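PDB 2ZXP: single-stranded-DNA-specific exonuclease RecJ from Thermus thermophilus, which degrades single-stranded DNA in the 5' to 3' direction, requires divalent cations such as magnesium or manganese, and shows no detectable activity on single-stranded RNA. Local coordinates for residues A[5-10]-A[531-536]; A[73-78]-A[129-134]; A[485-490]-A[520-525]. All coordinates share one frame; numbering follows the deposited sequence.

Contact 1 (A[5-10]-A[531-536]); sequences VRWRVL and EALEGG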
ATOM      1  N   VAL A   5      -8.942  15.190   5.054  1.00 47.54           N
ATOM      2  CA  VAL A   5      -8.945  14.019   4.187  1.00 45.20           C
ATOM      3  C   VAL A   5      -9.423  14.457   2.800  1.00 43.57           C
ATOM      4  O   VAL A   5     -10.549  14.910   2.642  1.00 42.75           O
ATOM      5  CB  VAL A   5      -9.899  12.927   4.708  1.00 45.48           C
ATOM      6  CG1 VAL A   5      -9.971  11.788   3.697  1.00 45.23           C
ATOM      7  CG2 VAL A   5      -9.427  12.403   6.068  1.00 44.85           C
ATOM      8  N   ARG A   6      -8.576  14.309   1.795  1.00 41.92           N
ATOM      9  CA  ARG A   6      -8.940  14.725   0.445  1.00 42.15           C
ATOM     10  C   ARG A   6      -9.226  13.559  -0.523  1.00 41.02           C
ATOM     11  O   ARG A   6      -8.344  12.742  -0.779  1.00 41.11           O
ATOM     12  CB  ARG A   6      -7.811  15.611  -0.124  1.00 43.34           C
ATOM     13  CG  ARG A   6      -8.185  17.081  -0.354  1.00 45.99           C
ATOM     14  CD  ARG A   6      -8.709  17.769   0.906  1.00 47.92           C
ATOM     15  NE  ARG A   6      -7.665  18.490   1.630  1.00 50.24           N
ATOM     16  CZ  ARG A   6      -7.864  19.145   2.776  1.00 51.73           C
ATOM     17  NH1 ARG A   6      -9.069  19.168   3.342  1.00 52.23           N
ATOM     18  NH2 ARG A   6      -6.859  19.795   3.354  1.00 51.41           N
ATOM     19  N   TRP A   7     -10.450  13.482  -1.051  1.00 39.08           N
ATOM     20  CA  TRP A   7     -10.824  12.435  -2.016  1.00 36.76           C
ATOM     21  C   TRP A   7     -10.506  12.875  -3.446  1.00 36.62           C
ATOM     22  O   TRP A   7     -10.915  13.952  -3.868  1.00 36.51           O
ATOM     23  CB  TRP A   7     -12.319  12.146  -1.969  1.00 34.31           C
ATOM     24  CG  TRP A   7     -12.805  11.421  -0.771  1.00 32.88           C
ATOM     25  CD1 TRP A   7     -12.258  11.434   0.473  1.00 32.73           C
ATOM     26  CD2 TRP A   7     -14.029  10.683  -0.663  1.00 31.34           C
ATOM     27  NE1 TRP A   7     -13.071  10.759   1.357  1.00 30.85           N
ATOM     28  CE2 TRP A   7     -14.164  10.291   0.688  1.00 29.91           C
ATOM     29  CE3 TRP A   7     -15.029  10.324  -1.575  1.00 29.85           C
ATOM     30  CZ2 TRP A   7     -15.258   9.563   1.151  1.00 29.81           C
ATOM     31  CZ3 TRP A   7     -16.118   9.600  -1.115  1.00 29.06           C
ATOM     32  CH2 TRP A   7     -16.227   9.227   0.234  1.00 29.78           C
ATOM     33  N   ARG A   8      -9.801  12.033  -4.191  1.00 35.92           N
ATOM     34  CA  ARG A   8      -9.457  12.329  -5.575  1.00 36.03           C
ATOM     35  C   ARG A   8      -9.801  11.161  -6.511  1.00 35.25           C
ATOM     36  O   ARG A   8      -9.654   9.991  -6.146  1.00 34.05           O
ATOM     37  CB  ARG A   8      -7.962  12.637  -5.714  1.00 36.83           C
ATOM     38  CG  ARG A   8      -7.480  12.748  -7.162  1.00 39.39           C
ATOM     39  CD  ARG A   8      -5.975  12.995  -7.229  1.00 42.37           C
ATOM     40  NE  ARG A   8      -5.612  14.163  -6.424  1.00 44.71           N
ATOM     41  CZ  ARG A   8      -5.586  15.425  -6.864  1.00 46.40           C
ATOM     42  NH1 ARG A   8      -5.886  15.721  -8.132  1.00 46.60           N
ATOM     43  NH2 ARG A   8      -5.292  16.405  -6.014  1.00 47.01           N
ATOM     44  N   VAL A   9     -10.254  11.493  -7.717  1.00 34.03           N
ATOM     45  CA  VAL A   9     -10.569  10.480  -8.711  1.00 33.05           C
ATOM     46  C   VAL A   9      -9.355  10.346  -9.608  1.00 32.90           C
ATOM     47  O   VAL A   9      -8.878  11.337 -10.159  1.00 34.54           O
ATOM     48  CB  VAL A   9     -11.755  10.894  -9.575  1.00 33.27           C
ATOM     49  CG1 VAL A   9     -12.039   9.807 -10.620  1.00 31.98           C
ATOM     50  CG2 VAL A   9     -12.981  11.130  -8.686  1.00 32.16           C
ATOM     51  N   LEU A  10      -8.833   9.136  -9.753  1.00 31.47           N
ATOM     52  CA  LEU A  10      -7.672   8.954 -10.597  1.00 30.50           C
ATOM     53  C   LEU A  10      -7.996   9.340 -12.047  1.00 30.68           C
ATOM     54  O   LEU A  10      -9.116   9.140 -12.527  1.00 30.41           O
ATOM     55  CB  LEU A  10      -7.172   7.512 -10.507  1.00 29.71           C
ATOM     56  CG  LEU A  10      -6.859   7.045  -9.077  1.00 30.47           C
ATOM     57  CD1 LEU A  10      -6.191   5.695  -9.158  1.00 30.14           C
ATOM     58  CD2 LEU A  10      -5.952   8.051  -8.345  1.00 28.78           C
ATOM     59  N   GLU A 531     -18.835  16.095  -0.994  1.00 44.32           N
ATOM     60  CA  GLU A 531     -17.988  17.280  -0.969  1.00 45.05           C
ATOM     61  C   GLU A 531     -17.201  17.382  -2.255  1.00 44.94           C
ATOM     62  O   GLU A 531     -17.246  16.486  -3.100  1.00 45.54           O
ATOM     63  CB  GLU A 531     -17.014  17.241   0.211  1.00 46.40           C
ATOM     64  CG  GLU A 531     -17.689  17.454   1.563  1.00 48.81           C
ATOM     65  CD  GLU A 531     -16.721  17.384   2.737  1.00 50.28           C
ATOM     66  OE1 GLU A 531     -17.205  17.251   3.891  1.00 51.32           O
ATOM     67  OE2 GLU A 531     -15.490  17.465   2.508  1.00 49.77           O
ATOM     68  N   ALA A 532     -16.471  18.479  -2.397  1.00 44.26           N
ATOM     69  CA  ALA A 532     -15.673  18.693  -3.585  1.00 43.13           C
ATOM     70  C   ALA A 532     -14.732  17.508  -3.755  1.00 42.28           C
ATOM     71  O   ALA A 532     -14.165  17.006  -2.779  1.00 41.57           O
ATOM     72  CB  ALA A 532     -14.883  19.988  -3.461  1.00 43.55           C
ATOM     73  N   LEU A 533     -14.598  17.068  -5.007  1.00 41.02           N
ATOM     74  CA  LEU A 533     -13.748  15.951  -5.372  1.00 39.29           C
ATOM     75  C   LEU A 533     -12.577  16.478  -6.173  1.00 39.26           C
ATOM     76  O   LEU A 533     -12.744  17.367  -6.991  1.00 38.87           O
ATOM     77  CB  LEU A 533     -14.525  14.955  -6.237  1.00 38.67           C
ATOM     78  CG  LEU A 533     -15.628  14.053  -5.672  1.00 37.11           C
ATOM     79  CD1 LEU A 533     -16.439  13.476  -6.829  1.00 36.46           C
ATOM     80  CD2 LEU A 533     -15.012  12.932  -4.842  1.00 37.05           C
ATOM     81  N   GLU A 534     -11.392  15.932  -5.930  1.00 39.02           N
ATOM     82  CA  GLU A 534     -10.214  16.338  -6.663  1.00 39.96           C
ATOM     83  C   GLU A 534     -10.161  15.461  -7.903  1.00 38.98           C
ATOM     84  O   GLU A 534     -10.546  14.292  -7.844  1.00 39.90           O
ATOM     85  CB  GLU A 534      -8.959  16.112  -5.824  1.00 43.46           C
ATOM     86  CG  GLU A 534      -8.746  17.101  -4.673  1.00 47.19           C
ATOM     87  CD  GLU A 534      -7.503  16.754  -3.853  1.00 50.23           C
ATOM     88  OE1 GLU A 534      -7.570  15.791  -3.052  1.00 51.71           O
ATOM     89  OE2 GLU A 534      -6.449  17.426  -4.016  1.00 52.11           O
ATOM     90  N   GLY A 535      -9.696  16.003  -9.020  1.00 36.56           N
ATOM     91  CA  GLY A 535      -9.633  15.204 -10.226  1.00 33.69           C
ATOM     92  C   GLY A 535     -10.110  15.910 -11.478  1.00 32.91           C
ATOM     93  O   GLY A 535     -10.682  16.999 -11.413  1.00 31.98           O
ATOM     94  N   GLY A 536      -9.862  15.288 -12.627  1.00 31.75           N
ATOM     95  CA  GLY A 536     -10.264  15.866 -13.892  1.00 30.80           C
ATOM     96  C   GLY A 536      -9.159  16.681 -14.527  1.00 30.72           C
ATOM     97  O   GLY A 536      -8.071  16.793 -13.976  1.00 31.14           O
TER
HETATM   98  O   HOH W   1      -9.008  12.548 -12.567  1.00 29.42           O
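Arg8 and Glu534 sit opposite each other where the N-terminal strand 5-9 receives the loop 531-536, and their backbones form a single beta bridge with CA atoms 4.2 Å apart. Two hydrogen bonds define it: Glu534 N donates to Trp7 O at 2.9 Å, at 172° and in the carbonyl plane, and Val9 N donates to Glu534 O at 2.8 Å. A water prolongs the pairing by one step, donating a hydrogen bond to Val9 O and accepting one from Gly536 N.

The close-packed side belongs to Trp7, Val9 and Leu533, all buried. Leu533 CD2 lies 4.0 Å from Trp7 CB and also approaches the ring obliquely, while Phe636 of helix 624-640 touches Leu533. Trp7 NE1 is hydrogen-bonded to Asp526, and Arg528 makes a cation-pi contact with the indole.

The other side, with Arg6, Arg8 and Glu534, is more open to solvent. The Arg8 chain runs straight to CD and then bends at chi3 (-54°), which brings the guanidinium back over Glu534; CB of Glu534 lies 3.6 Å above its centre, covering one face. The extended Glu534 chain carries OE2 to Arg8 NH2, a salt bridge modelled at a short 2.5 Å, with the guanidinium and carboxylate planes 59° apart. OE1 instead lies against the aliphatic start of Arg6, buried without a polar partner.

Since Arg8 NE also forms a salt bridge with Glu427, one guanidinium lies between two carboxylates, which probably helps to keep both glutamates ionised and partly offsets the cost of burying Glu534 OE1.

Contact 2 (A[73-78]-A[129-134]); sequences KRIRVH and SDLFLT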
ATOM      1  N   LYS A  73      35.024 -23.647   6.460  1.00 28.85           N
ATOM      2  CA  LYS A  73      35.153 -22.474   7.327  1.00 29.83           C
ATOM      3  C   LYS A  73      33.897 -22.305   8.166  1.00 30.53           C
ATOM      4  O   LYS A  73      32.806 -22.688   7.735  1.00 31.08           O
ATOM      5  CB  LYS A  73      35.358 -21.216   6.485  1.00 30.32           C
ATOM      6  CG  LYS A  73      36.625 -21.234   5.655  1.00 31.87           C
ATOM      7  CD  LYS A  73      37.869 -21.343   6.547  1.00 31.56           C
ATOM      8  CE  LYS A  73      39.137 -21.410   5.692  1.00 32.99           C
ATOM      9  NZ  LYS A  73      40.354 -21.414   6.525  1.00 32.68           N
ATOM     10  N   ARG A  74      34.034 -21.720   9.353  1.00 30.55           N
ATOM     11  CA  ARG A  74      32.875 -21.538  10.215  1.00 31.32           C
ATOM     12  C   ARG A  74      32.110 -20.259   9.866  1.00 30.16           C
ATOM     13  O   ARG A  74      32.653 -19.150   9.898  1.00 30.35           O
ATOM     14  CB  ARG A  74      33.301 -21.533  11.679  1.00 33.64           C
ATOM     15  CG  ARG A  74      32.123 -21.429  12.631  1.00 38.67           C
ATOM     16  CD  ARG A  74      32.215 -22.441  13.777  1.00 41.85           C
ATOM     17  NE  ARG A  74      31.211 -22.174  14.809  1.00 44.34           N
ATOM     18  CZ  ARG A  74      30.997 -22.950  15.868  1.00 45.59           C
ATOM     19  NH1 ARG A  74      31.723 -24.053  16.034  1.00 45.93           N
ATOM     20  NH2 ARG A  74      30.064 -22.619  16.763  1.00 45.41           N
ATOM     21  N   ILE A  75      30.846 -20.430   9.509  1.00 28.75           N
ATOM     22  CA  ILE A  75      30.009 -19.309   9.119  1.00 27.28           C
ATOM     23  C   ILE A  75      29.013 -18.900  10.198  1.00 27.07           C
ATOM     24  O   ILE A  75      28.245 -19.710  10.692  1.00 26.55           O
ATOM     25  CB  ILE A  75      29.247 -19.668   7.830  1.00 26.83           C
ATOM     26  CG1 ILE A  75      30.264 -19.965   6.722  1.00 26.06           C
ATOM     27  CG2 ILE A  75      28.337 -18.514   7.392  1.00 26.13           C
ATOM     28  CD1 ILE A  75      29.676 -20.630   5.513  1.00 23.01           C
ATOM     29  N   ARG A  76      29.048 -17.636  10.581  1.00 27.83           N
ATOM     30  CA  ARG A  76      28.109 -17.119  11.569  1.00 28.34           C
ATOM     31  C   ARG A  76      27.155 -16.166  10.853  1.00 27.42           C
ATOM     32  O   ARG A  76      27.595 -15.217  10.199  1.00 26.08           O
ATOM     33  CB  ARG A  76      28.843 -16.374  12.686  1.00 29.84           C
ATOM     34  CG  ARG A  76      27.907 -15.587  13.593  1.00 32.47           C
ATOM     35  CD  ARG A  76      28.587 -15.008  14.812  1.00 34.77           C
ATOM     36  NE  ARG A  76      28.849 -16.037  15.810  1.00 36.50           N
ATOM     37  CZ  ARG A  76      28.699 -15.848  17.120  1.00 38.75           C
ATOM     38  NH1 ARG A  76      28.289 -14.662  17.568  1.00 39.35           N
ATOM     39  NH2 ARG A  76      28.937 -16.839  17.987  1.00 38.12           N
ATOM     40  N   VAL A  77      25.855 -16.433  10.957  1.00 27.86           N
ATOM     41  CA  VAL A  77      24.859 -15.578  10.317  1.00 28.00           C
ATOM     42  C   VAL A  77      24.261 -14.662  11.380  1.00 29.20           C
ATOM     43  O   VAL A  77      23.606 -15.107  12.329  1.00 27.65           O
ATOM     44  CB  VAL A  77      23.749 -16.407   9.648  1.00 28.39           C
ATOM     45  CG1 VAL A  77      22.627 -15.500   9.157  1.00 28.19           C
ATOM     46  CG2 VAL A  77      24.324 -17.182   8.483  1.00 28.25           C
ATOM     47  N   HIS A  78      24.527 -13.377  11.201  1.00 31.21           N
ATOM     48  CA  HIS A  78      24.089 -12.306  12.097  1.00 33.73           C
ATOM     49  C   HIS A  78      22.926 -11.610  11.388  1.00 33.64           C
ATOM     50  O   HIS A  78      23.140 -10.870  10.430  1.00 33.33           O
ATOM     51  CB  HIS A  78      25.259 -11.339  12.289  1.00 35.44           C
ATOM     52  CG  HIS A  78      24.964 -10.167  13.177  1.00 38.92           C
ATOM     53  ND1 HIS A  78      25.363 -10.111  14.500  1.00 39.99           N
ATOM     54  CD2 HIS A  78      24.356  -8.983  12.918  1.00 38.92           C
ATOM     55  CE1 HIS A  78      25.015  -8.943  15.013  1.00 40.21           C
ATOM     56  NE2 HIS A  78      24.402  -8.240  14.074  1.00 40.03           N
ATOM     57  N   SER A 129      33.878 -17.391  14.567  1.00 45.19           N
ATOM     58  CA  SER A 129      33.758 -17.525  13.128  1.00 43.04           C
ATOM     59  C   SER A 129      34.903 -17.180  12.184  1.00 40.87           C
ATOM     60  O   SER A 129      35.812 -16.429  12.527  1.00 40.27           O
ATOM     61  CB  SER A 129      32.514 -16.752  12.674  1.00 43.77           C
ATOM     62  OG  SER A 129      32.660 -15.358  12.893  1.00 43.90           O
ATOM     63  N   ASP A 130      34.824 -17.750  10.978  1.00 37.99           N
ATOM     64  CA  ASP A 130      35.793 -17.494   9.921  1.00 36.16           C
ATOM     65  C   ASP A 130      35.140 -16.547   8.925  1.00 34.98           C
ATOM     66  O   ASP A 130      35.798 -15.674   8.359  1.00 35.68           O
ATOM     67  CB  ASP A 130      36.201 -18.789   9.216  1.00 35.34           C
ATOM     68  CG  ASP A 130      36.884 -19.764  10.154  1.00 35.06           C
ATOM     69  OD1 ASP A 130      37.882 -19.373  10.812  1.00 34.29           O
ATOM     70  OD2 ASP A 130      36.418 -20.918  10.237  1.00 33.95           O
ATOM     71  N   LEU A 131      33.842 -16.735   8.705  1.00 33.08           N
ATOM     72  CA  LEU A 131      33.083 -15.877   7.810  1.00 31.06           C
ATOM     73  C   LEU A 131      31.879 -15.337   8.616  1.00 30.62           C
ATOM     74  O   LEU A 131      31.180 -16.070   9.310  1.00 28.38           O
ATOM     75  CB  LEU A 131      32.636 -16.654   6.569  1.00 30.70           C
ATOM     76  CG  LEU A 131      31.792 -15.857   5.558  1.00 31.52           C
ATOM     77  CD1 LEU A 131      32.609 -14.686   5.032  1.00 32.05           C
ATOM     78  CD2 LEU A 131      31.345 -16.748   4.403  1.00 31.71           C
ATOM     79  N   PHE A 132      31.662 -14.036   8.526  1.00 30.98           N
ATOM     80  CA  PHE A 132      30.602 -13.376   9.267  1.00 31.98           C
ATOM     81  C   PHE A 132      29.585 -12.838   8.254  1.00 31.92           C
ATOM     82  O   PHE A 132      29.929 -12.042   7.389  1.00 33.02           O
ATOM     83  CB  PHE A 132      31.236 -12.238  10.074  1.00 31.94           C
ATOM     84  CG  PHE A 132      30.328 -11.625  11.101  1.00 33.79           C
ATOM     85  CD1 PHE A 132      29.938 -12.347  12.229  1.00 33.85           C
ATOM     86  CD2 PHE A 132      29.907 -10.291  10.976  1.00 33.98           C
ATOM     87  CE1 PHE A 132      29.144 -11.742  13.225  1.00 34.76           C
ATOM     88  CE2 PHE A 132      29.118  -9.680  11.967  1.00 33.98           C
ATOM     89  CZ  PHE A 132      28.738 -10.407  13.091  1.00 34.06           C
ATOM     90  N   LEU A 133      28.339 -13.276   8.358  1.00 31.87           N
ATOM     91  CA  LEU A 133      27.291 -12.854   7.422  1.00 32.15           C
ATOM     92  C   LEU A 133      26.200 -12.081   8.134  1.00 31.88           C
ATOM     93  O   LEU A 133      25.492 -12.644   8.967  1.00 30.72           O
ATOM     94  CB  LEU A 133      26.632 -14.073   6.760  1.00 32.51           C
ATOM     95  CG  LEU A 133      27.075 -14.583   5.391  1.00 32.93           C
ATOM     96  CD1 LEU A 133      26.625 -16.020   5.209  1.00 32.88           C
ATOM     97  CD2 LEU A 133      26.472 -13.703   4.317  1.00 33.15           C
ATOM     98  N   THR A 134      26.058 -10.802   7.802  1.00 32.19           N
ATOM     99  CA  THR A 134      25.019  -9.988   8.423  1.00 33.14           C
ATOM    100  C   THR A 134      23.829 -10.000   7.499  1.00 33.06           C
ATOM    101  O   THR A 134      23.991  -9.863   6.293  1.00 33.87           O
ATOM    102  CB  THR A 134      25.447  -8.525   8.590  1.00 33.71           C
ATOM    103  OG1 THR A 134      25.744  -7.965   7.296  1.00 34.04           O
ATOM    104  CG2 THR A 134      26.655  -8.435   9.508  1.00 34.33           C
TER
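Ile75 and Val77 pair in parallel with Leu131 and Leu133 in the central part of the five-stranded parallel sheet of the DHH domain, where strands 74-78 and 131-134 are neighbours with axes 4.5 Å apart at 19°.

Backbone hydrogen bonds set the register. Arg76 N donates to Leu131 O and Arg76 O accepts from Leu133 N, and His78 N continues the ladder on Leu133 O. At the strand entrance Arg74 O takes two donors, Leu131 N at 2.9 Å and Asp130 N at 2.8 Å.

Apolar packing fills the face bearing Ile75, Val77, Leu131 and Leu133. Ile75 lies alongside both leucines, its CG2 3.7 Å from Leu133 CD1; helices 58-70 and 83-98 cover this side.

Aromatic and aliphatic contacts make up the other face. Arg76 CD meets the edge of the Phe132 ring in its plane, 3.7 Å from CE1, and the His78 and Phe132 rings meet obliquely. His125 touches both rings. Beyond the strand ends lie the manganese ligands Asp80 and Asp136, consistent with the pairing helping to align the two strand ends that lead into the metal site.

Polar side-chain bonding occurs at the opposite end: with Asp130 CG beside its own backbone N (chi1 -62°), the carboxylate reaches back so that OD2 accepts from Arg74 N through its anti lone pair, at 2.7 Å and 177°.

Contact 3 (A[485-490]-A[520-525]); sequences KGVRVL and YEVQAV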
ATOM      1  N   LYS A 485     -28.086   2.657  -4.980  1.00 43.03           N
ATOM      2  CA  LYS A 485     -28.393   2.261  -6.341  1.00 42.86           C
ATOM      3  C   LYS A 485     -28.272   0.734  -6.493  1.00 42.37           C
ATOM      4  O   LYS A 485     -27.649   0.222  -7.431  1.00 41.60           O
ATOM      5  CB  LYS A 485     -27.450   2.988  -7.305  1.00 43.77           C
ATOM      6  CG  LYS A 485     -27.410   4.504  -7.119  1.00 44.27           C
ATOM      7  CD  LYS A 485     -28.788   5.117  -7.284  1.00 45.41           C
ATOM      8  CE  LYS A 485     -28.839   6.615  -6.886  1.00 46.42           C
ATOM      9  NZ  LYS A 485     -28.094   7.529  -7.804  1.00 46.19           N
ATOM     10  N   GLY A 486     -28.838   0.016  -5.531  1.00 41.85           N
ATOM     11  CA  GLY A 486     -28.823  -1.434  -5.589  1.00 41.90           C
ATOM     12  C   GLY A 486     -27.682  -2.217  -4.957  1.00 41.70           C
ATOM     13  O   GLY A 486     -27.820  -3.423  -4.774  1.00 41.86           O
ATOM     14  N   VAL A 487     -26.556  -1.590  -4.622  1.00 40.65           N
ATOM     15  CA  VAL A 487     -25.480  -2.379  -4.033  1.00 39.24           C
ATOM     16  C   VAL A 487     -25.362  -2.197  -2.540  1.00 39.23           C
ATOM     17  O   VAL A 487     -25.399  -1.079  -2.024  1.00 38.97           O
ATOM     18  CB  VAL A 487     -24.096  -2.115  -4.720  1.00 39.08           C
ATOM     19  CG1 VAL A 487     -24.203  -0.998  -5.724  1.00 38.03           C
ATOM     20  CG2 VAL A 487     -23.031  -1.845  -3.678  1.00 38.02           C
ATOM     21  N   ARG A 488     -25.212  -3.309  -1.834  1.00 38.89           N
ATOM     22  CA  ARG A 488     -25.107  -3.222  -0.397  1.00 38.57           C
ATOM     23  C   ARG A 488     -23.715  -2.780   0.032  1.00 38.20           C
ATOM     24  O   ARG A 488     -22.700  -3.314  -0.424  1.00 38.20           O
ATOM     25  CB  ARG A 488     -25.464  -4.560   0.260  1.00 38.31           C
ATOM     26  CG  ARG A 488     -25.556  -4.433   1.774  1.00 39.60           C
ATOM     27  CD  ARG A 488     -26.276  -5.593   2.436  1.00 40.49           C
ATOM     28  NE  ARG A 488     -25.370  -6.678   2.774  1.00 41.73           N
ATOM     29  CZ  ARG A 488     -25.278  -7.211   3.989  1.00 42.83           C
ATOM     30  NH1 ARG A 488     -26.047  -6.752   4.973  1.00 42.73           N
ATOM     31  NH2 ARG A 488     -24.405  -8.184   4.226  1.00 42.02           N
ATOM     32  N   VAL A 489     -23.668  -1.792   0.912  1.00 37.47           N
ATOM     33  CA  VAL A 489     -22.401  -1.299   1.407  1.00 37.11           C
ATOM     34  C   VAL A 489     -22.377  -1.498   2.920  1.00 37.64           C
ATOM     35  O   VAL A 489     -23.389  -1.337   3.586  1.00 38.12           O
ATOM     36  CB  VAL A 489     -22.201   0.190   0.993  1.00 36.43           C
ATOM     37  CG1 VAL A 489     -23.521   0.842   0.792  1.00 36.59           C
ATOM     38  CG2 VAL A 489     -21.383   0.941   2.031  1.00 36.70           C
ATOM     39  N   LEU A 490     -21.226  -1.907   3.443  1.00 37.93           N
ATOM     40  CA  LEU A 490     -21.037  -2.140   4.870  1.00 38.13           C
ATOM     41  C   LEU A 490     -20.118  -1.054   5.399  1.00 38.17           C
ATOM     42  O   LEU A 490     -19.119  -0.712   4.762  1.00 38.37           O
ATOM     43  CB  LEU A 490     -20.425  -3.519   5.094  1.00 38.03           C
ATOM     44  CG  LEU A 490     -21.484  -4.620   5.006  1.00 39.28           C
ATOM     45  CD1 LEU A 490     -20.914  -5.885   4.350  1.00 38.96           C
ATOM     46  CD2 LEU A 490     -22.024  -4.884   6.416  1.00 38.91           C
ATOM     47  N   TYR A 520     -21.946  -9.816  -3.919  1.00 32.05           N
ATOM     48  CA  TYR A 520     -20.992  -8.794  -4.331  1.00 30.44           C
ATOM     49  C   TYR A 520     -21.392  -7.481  -3.738  1.00 29.75           C
ATOM     50  O   TYR A 520     -22.367  -6.872  -4.141  1.00 30.75           O
ATOM     51  CB  TYR A 520     -20.939  -8.773  -5.855  1.00 29.76           C
ATOM     52  CG  TYR A 520     -20.266 -10.030  -6.350  1.00 29.62           C
ATOM     53  CD1 TYR A 520     -18.875 -10.098  -6.444  1.00 28.11           C
ATOM     54  CD2 TYR A 520     -21.008 -11.178  -6.643  1.00 28.52           C
ATOM     55  CE1 TYR A 520     -18.239 -11.263  -6.813  1.00 28.66           C
ATOM     56  CE2 TYR A 520     -20.379 -12.357  -7.018  1.00 27.20           C
ATOM     57  CZ  TYR A 520     -18.992 -12.392  -7.102  1.00 27.89           C
ATOM     58  OH  TYR A 520     -18.342 -13.545  -7.474  1.00 27.13           O
ATOM     59  N   GLU A 521     -20.622  -7.050  -2.754  1.00 30.12           N
ATOM     60  CA  GLU A 521     -20.930  -5.836  -2.011  1.00 29.71           C
ATOM     61  C   GLU A 521     -19.703  -4.952  -1.825  1.00 29.20           C
ATOM     62  O   GLU A 521     -18.596  -5.311  -2.235  1.00 28.84           O
ATOM     63  CB  GLU A 521     -21.506  -6.245  -0.650  1.00 31.30           C
ATOM     64  CG  GLU A 521     -22.665  -7.252  -0.775  1.00 34.30           C
ATOM     65  CD  GLU A 521     -23.116  -7.834   0.567  1.00 36.81           C
ATOM     66  OE1 GLU A 521     -24.320  -8.166   0.688  1.00 38.14           O
ATOM     67  OE2 GLU A 521     -22.276  -7.968   1.492  1.00 36.72           O
ATOM     68  N   VAL A 522     -19.909  -3.809  -1.180  1.00 27.74           N
ATOM     69  CA  VAL A 522     -18.849  -2.840  -0.965  1.00 26.97           C
ATOM     70  C   VAL A 522     -18.571  -2.621   0.511  1.00 27.30           C
ATOM     71  O   VAL A 522     -19.483  -2.440   1.317  1.00 28.18           O
ATOM     72  CB  VAL A 522     -19.235  -1.487  -1.625  1.00 26.84           C
ATOM     73  CG1 VAL A 522     -18.235  -0.401  -1.271  1.00 26.18           C
ATOM     74  CG2 VAL A 522     -19.315  -1.662  -3.146  1.00 26.34           C
ATOM     75  N   GLN A 523     -17.305  -2.642   0.862  1.00 26.74           N
ATOM     76  CA  GLN A 523     -16.904  -2.418   2.230  1.00 27.58           C
ATOM     77  C   GLN A 523     -16.397  -0.985   2.206  1.00 28.20           C
ATOM     78  O   GLN A 523     -15.359  -0.690   1.585  1.00 27.60           O
ATOM     79  CB  GLN A 523     -15.765  -3.363   2.597  1.00 28.27           C
ATOM     80  CG  GLN A 523     -15.370  -3.346   4.054  1.00 31.14           C
ATOM     81  CD  GLN A 523     -16.376  -4.076   4.943  1.00 34.12           C
ATOM     82  OE1 GLN A 523     -16.764  -5.220   4.664  1.00 34.02           O
ATOM     83  NE2 GLN A 523     -16.791  -3.417   6.034  1.00 35.09           N
ATOM     84  N   ALA A 524     -17.136  -0.090   2.851  1.00 28.32           N
ATOM     85  CA  ALA A 524     -16.746   1.316   2.892  1.00 29.39           C
ATOM     86  C   ALA A 524     -15.452   1.535   3.684  1.00 29.93           C
ATOM     87  O   ALA A 524     -15.315   1.011   4.794  1.00 30.19           O
ATOM     88  CB  ALA A 524     -17.878   2.142   3.512  1.00 28.20           C
ATOM     89  N   VAL A 525     -14.483   2.258   3.120  1.00 30.79           N
ATOM     90  CA  VAL A 525     -13.275   2.558   3.898  1.00 32.30           C
ATOM     91  C   VAL A 525     -13.492   3.980   4.400  1.00 32.52           C
ATOM     92  O   VAL A 525     -12.985   4.376   5.449  1.00 32.96           O
ATOM     93  CB  VAL A 525     -11.934   2.459   3.100  1.00 31.92           C
ATOM     94  CG1 VAL A 525     -11.859   1.136   2.411  1.00 33.01           C
ATOM     95  CG2 VAL A 525     -11.794   3.598   2.135  1.00 33.75           C
TER
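Arg488 and Glu521 run side by side, pointing the same way, across two parallel strands of the RecJ OB domain. Arg488 NE donates to Glu521 OE1 at 2.8 Å, forming a salt bridge; a weak second bond joins NH2 to OE2 at 3.5 Å. The carboxylate and guanidinium planes differ by 57°, and NE reaches OE1 from above the carboxylate plane. Arg488 CG stands opposite the backbone N (chi1 -172°), and the later bend at chi3 turns NE toward the glutamate.

On the other side of the strands the contact is apolar. Val487 CG2 touches Val522 CG2 at 3.8 Å, and Val489 CG2 meets Ala524 CB at 4.0 Å. Leu490 lies on the face opposite Val489, together with Gln523, its CB 3.8 Å from Gln523 NE2.

These side chains are positioned by a parallel ladder, consistent with the pairing of strands 3 and 5 that closes an OB-fold barrel. Val522 N donates to Arg488 O, Leu490 N to Val522 O, and Ala524 N to Leu490 O, all between 2.8 and 2.9 Å; the strand directions differ by 31° and the axes approach to 4.6 Å. In the second shell, Asn512 ND2 bonds to Glu521 OE2, so the carboxylate is held at both oxygens. Arg472 NH1 lies close to Arg488 NH1, a like-charged neighbour whose effect the glutamate probably offsets.

Strand 479-484 flanks 487-492 on one side and 503-514 flanks 517-528 on the other, both antiparallel; Leu434 covers Val487 and Val522, while helix 440-448 packs against Tyr520 at the start of the segment.

Overall arrangement
Contacts 1 and 3 belong to one mixed sheet that includes the OB-domain strands: strand 5-9 is an outermost strand of it, and strands 487-492 and 517-528 are neighbours further across. Their centres are 20 Å apart and their nearest atoms about 7 Å, and segment 531-536 lies in the loop shortly after strand 517-528. Contact 2 lies in the separate parallel sheet of the DHH domain, its centre 53 Å from contact 1 and 55 Å from contact 3, on the other side of the chain's centre. Along the chain, contact 1 spans both others, with contact 2 closing before contact 3 opens. The N-terminal strand thus joins the OB-domain sheet, while the metal-binding DHH domain stands well apart.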